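Local coordinates for Myo-inositol 2-dehydrogenase (Lactobacillus plantarum WCFS1, PDB 3CEA), which probably catalyses the NAD-dependent oxidation of myo-inositol at its 2-hydroxyl, as a member of the GFO/IDH/MocA oxidoreductase family, at residues Glu70-Ile75 and Ala94-Phe99. Numbering follows the deposited sequence.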
loop_
_atom_site.group_PDB
_atom_site.type_symbol
_atom_site.label_atom_id
_atom_site.label_comp_id
_atom_site.label_asym_id
_atom_site.label_seq_id
_atom_site.Cartn_x
_atom_site.Cartn_y
_atom_site.Cartn_z
ATOM N N GLU A 70 6.738 -50.910 -12.318
ATOM C CA GLU A 70 5.919 -50.491 -11.184
ATOM C C GLU A 70 4.425 -50.678 -11.433
ATOM O O GLU A 70 3.936 -50.495 -12.551
ATOM C CB GLU A 70 6.210 -49.034 -10.811
ATOM C CG GLU A 70 7.640 -48.767 -10.346
ATOM C CD GLU A 70 7.951 -49.345 -8.973
ATOM O OE1 GLU A 70 7.121 -49.204 -8.048
ATOM O OE2 GLU A 70 9.039 -49.934 -8.818
ATOM N N ASN A 71 3.713 -51.053 -10.374
ATOM C CA ASN A 71 2.258 -51.114 -10.395
ATOM C C ASN A 71 1.686 -49.747 -10.029
ATOM O O ASN A 71 1.575 -49.406 -8.849
ATOM C CB ASN A 71 1.753 -52.196 -9.432
ATOM C CG ASN A 71 0.260 -52.463 -9.572
ATOM O OD1 ASN A 71 -0.375 -52.061 -10.551
ATOM N ND2 ASN A 71 -0.307 -53.156 -8.590
ATOM N N ILE A 72 1.343 -48.963 -11.051
ATOM C CA ILE A 72 0.866 -47.590 -10.860
ATOM C C ILE A 72 -0.345 -47.238 -11.721
ATOM O O ILE A 72 -0.488 -47.726 -12.846
ATOM C CB ILE A 72 1.990 -46.540 -11.097
ATOM C CG1 ILE A 72 2.844 -46.920 -12.315
ATOM C CG2 ILE A 72 2.839 -46.372 -9.833
ATOM C CD1 ILE A 72 3.794 -45.836 -12.785
ATOM N N ASP A 73 -1.208 -46.384 -11.175
ATOM C CA ASP A 73 -2.403 -45.900 -11.866
ATOM C C ASP A 73 -2.128 -44.583 -12.587
ATOM O O ASP A 73 -2.742 -44.288 -13.613
ATOM C CB ASP A 73 -3.551 -45.693 -10.871
ATOM C CG ASP A 73 -3.883 -46.948 -10.079
ATOM O OD1 ASP A 73 -4.271 -47.965 -10.696
ATOM O OD2 ASP A 73 -3.765 -46.910 -8.834
ATOM N N ALA A 74 -1.207 -43.795 -12.037
ATOM C CA ALA A 74 -0.939 -42.449 -12.529
ATOM C C ALA A 74 0.542 -42.078 -12.469
ATOM O O ALA A 74 1.305 -42.626 -11.668
ATOM C CB ALA A 74 -1.774 -41.430 -11.758
ATOM N N ILE A 75 0.933 -41.135 -13.322
ATOM C CA ILE A 75 2.307 -40.647 -13.366
ATOM C C ILE A 75 2.344 -39.117 -13.430
ATOM O O ILE A 75 1.460 -38.484 -14.020
ATOM C CB ILE A 75 3.105 -41.294 -14.537
ATOM C CG1 ILE A 75 4.611 -41.064 -14.364
ATOM C CG2 ILE A 75 2.592 -40.807 -15.899
ATOM C CD1 ILE A 75 5.480 -42.077 -15.090
ATOM N N ALA A 94 0.817 -47.295 -21.915
ATOM C CA ALA A 94 0.887 -48.286 -20.849
ATOM C C ALA A 94 -0.348 -48.246 -19.947
ATOM O O ALA A 94 -0.384 -48.904 -18.905
ATOM C CB ALA A 94 2.154 -48.094 -20.035
ATOM N N GLY A 95 -1.354 -47.472 -20.351
ATOM C CA GLY A 95 -2.635 -47.416 -19.641
ATOM C C GLY A 95 -2.686 -46.449 -18.474
ATOM O O GLY A 95 -3.702 -46.356 -17.778
ATOM N N LEU A 96 -1.594 -45.718 -18.266
ATOM C CA LEU A 96 -1.471 -44.793 -17.145
ATOM C C LEU A 96 -2.238 -43.491 -17.368
ATOM O O LEU A 96 -2.409 -43.039 -18.503
ATOM C CB LEU A 96 0.008 -44.480 -16.878
ATOM C CG LEU A 96 0.873 -45.396 -16.000
ATOM C CD1 LEU A 96 0.899 -46.847 -16.475
ATOM C CD2 LEU A 96 2.286 -44.844 -15.935
ATOM N N ASN A 97 -2.710 -42.906 -16.270
ATOM C CA ASN A 97 -3.228 -41.546 -16.278
ATOM C C ASN A 97 -2.049 -40.601 -16.108
ATOM O O ASN A 97 -1.150 -40.864 -15.308
ATOM C CB ASN A 97 -4.252 -41.349 -15.159
ATOM C CG ASN A 97 -5.456 -42.264 -15.303
ATOM O OD1 ASN A 97 -6.388 -41.973 -16.057
ATOM N ND2 ASN A 97 -5.443 -43.378 -14.578
ATOM N N VAL A 98 -2.044 -39.510 -16.868
ATOM C CA VAL A 98 -0.867 -38.649 -16.950
ATOM C C VAL A 98 -1.139 -37.213 -16.510
ATOM O O VAL A 98 -2.047 -36.550 -17.020
ATOM C CB VAL A 98 -0.256 -38.643 -18.384
ATOM C CG1 VAL A 98 0.946 -37.712 -18.460
ATOM C CG2 VAL A 98 0.137 -40.047 -18.814
ATOM N N PHE A 99 -0.343 -36.754 -15.547
ATOM C CA PHE A 99 -0.229 -35.337 -15.242
ATOM C C PHE A 99 1.123 -34.865 -15.762
ATOM O O PHE A 99 2.169 -35.228 -15.220
ATOM C CB PHE A 99 -0.347 -35.089 -13.737
ATOM C CG PHE A 99 -0.310 -33.632 -13.353
ATOM C CD1 PHE A 99 0.908 -32.972 -13.172
ATOM C CD2 PHE A 99 -1.492 -32.922 -13.161
ATOM C CE1 PHE A 99 0.949 -31.628 -12.816
ATOM C CE2 PHE A 99 -1.462 -31.576 -12.800
ATOM C CZ PHE A 99 -0.238 -30.927 -12.629
#
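Asn97 joins Asp73 where two neighbouring parallel strands of the Rossmann fold begin. Strands 74-77 and 97-100, with helix 84-93 between them, form a beta-alpha-beta unit of the NAD-binding domain.

The Asn97 side chain can be followed outward. Its CB lies 3.6 Å from Asp73 O, and also near Ala74 CB on the same face of the sheet. CG stands anti to the carbonyl carbon (chi1 -61°), beside the backbone N, and passes Asp73 O at 3.8 Å. ND2 then reaches Asp73 O at 3.0 Å, coming from above the carbonyl plane. OD1 takes a hydrogen bond from Ile125 N, so the amide ties strand 97-100 to the starts of its two neighbours, 74-77 and 126-127. Asp73 O is gripped twice, because Asn97 N also donates to it at 3.0 Å in a nearly straight bond. An alanine here would probably leave Asp73 O with only the backbone N-H of the two Asn97 donors and Ile125 N without its side-chain acceptor.

The carboxylate of Asp73 turns to strand 9-14, where OD2 accepts from Arg10 N. Leu96 CD2 packs against Ile72 CD1 at 3.6 Å and also meets Ile75 CB. Ile75 CG2 packs on Val98 CG2 at 3.9 Å, on the face opposite Ala74 and Asn97; both residues touch Ala91 of helix 84-93. That helix ends in a Schellman motif with Gly95, at positive phi, as its C-prime residue.

Further along, the parallel ladder continues through backbone bonds. Ile75 N donates to Asn97 O, and Phe99 N donates to Ile75 O at 2.9 Å.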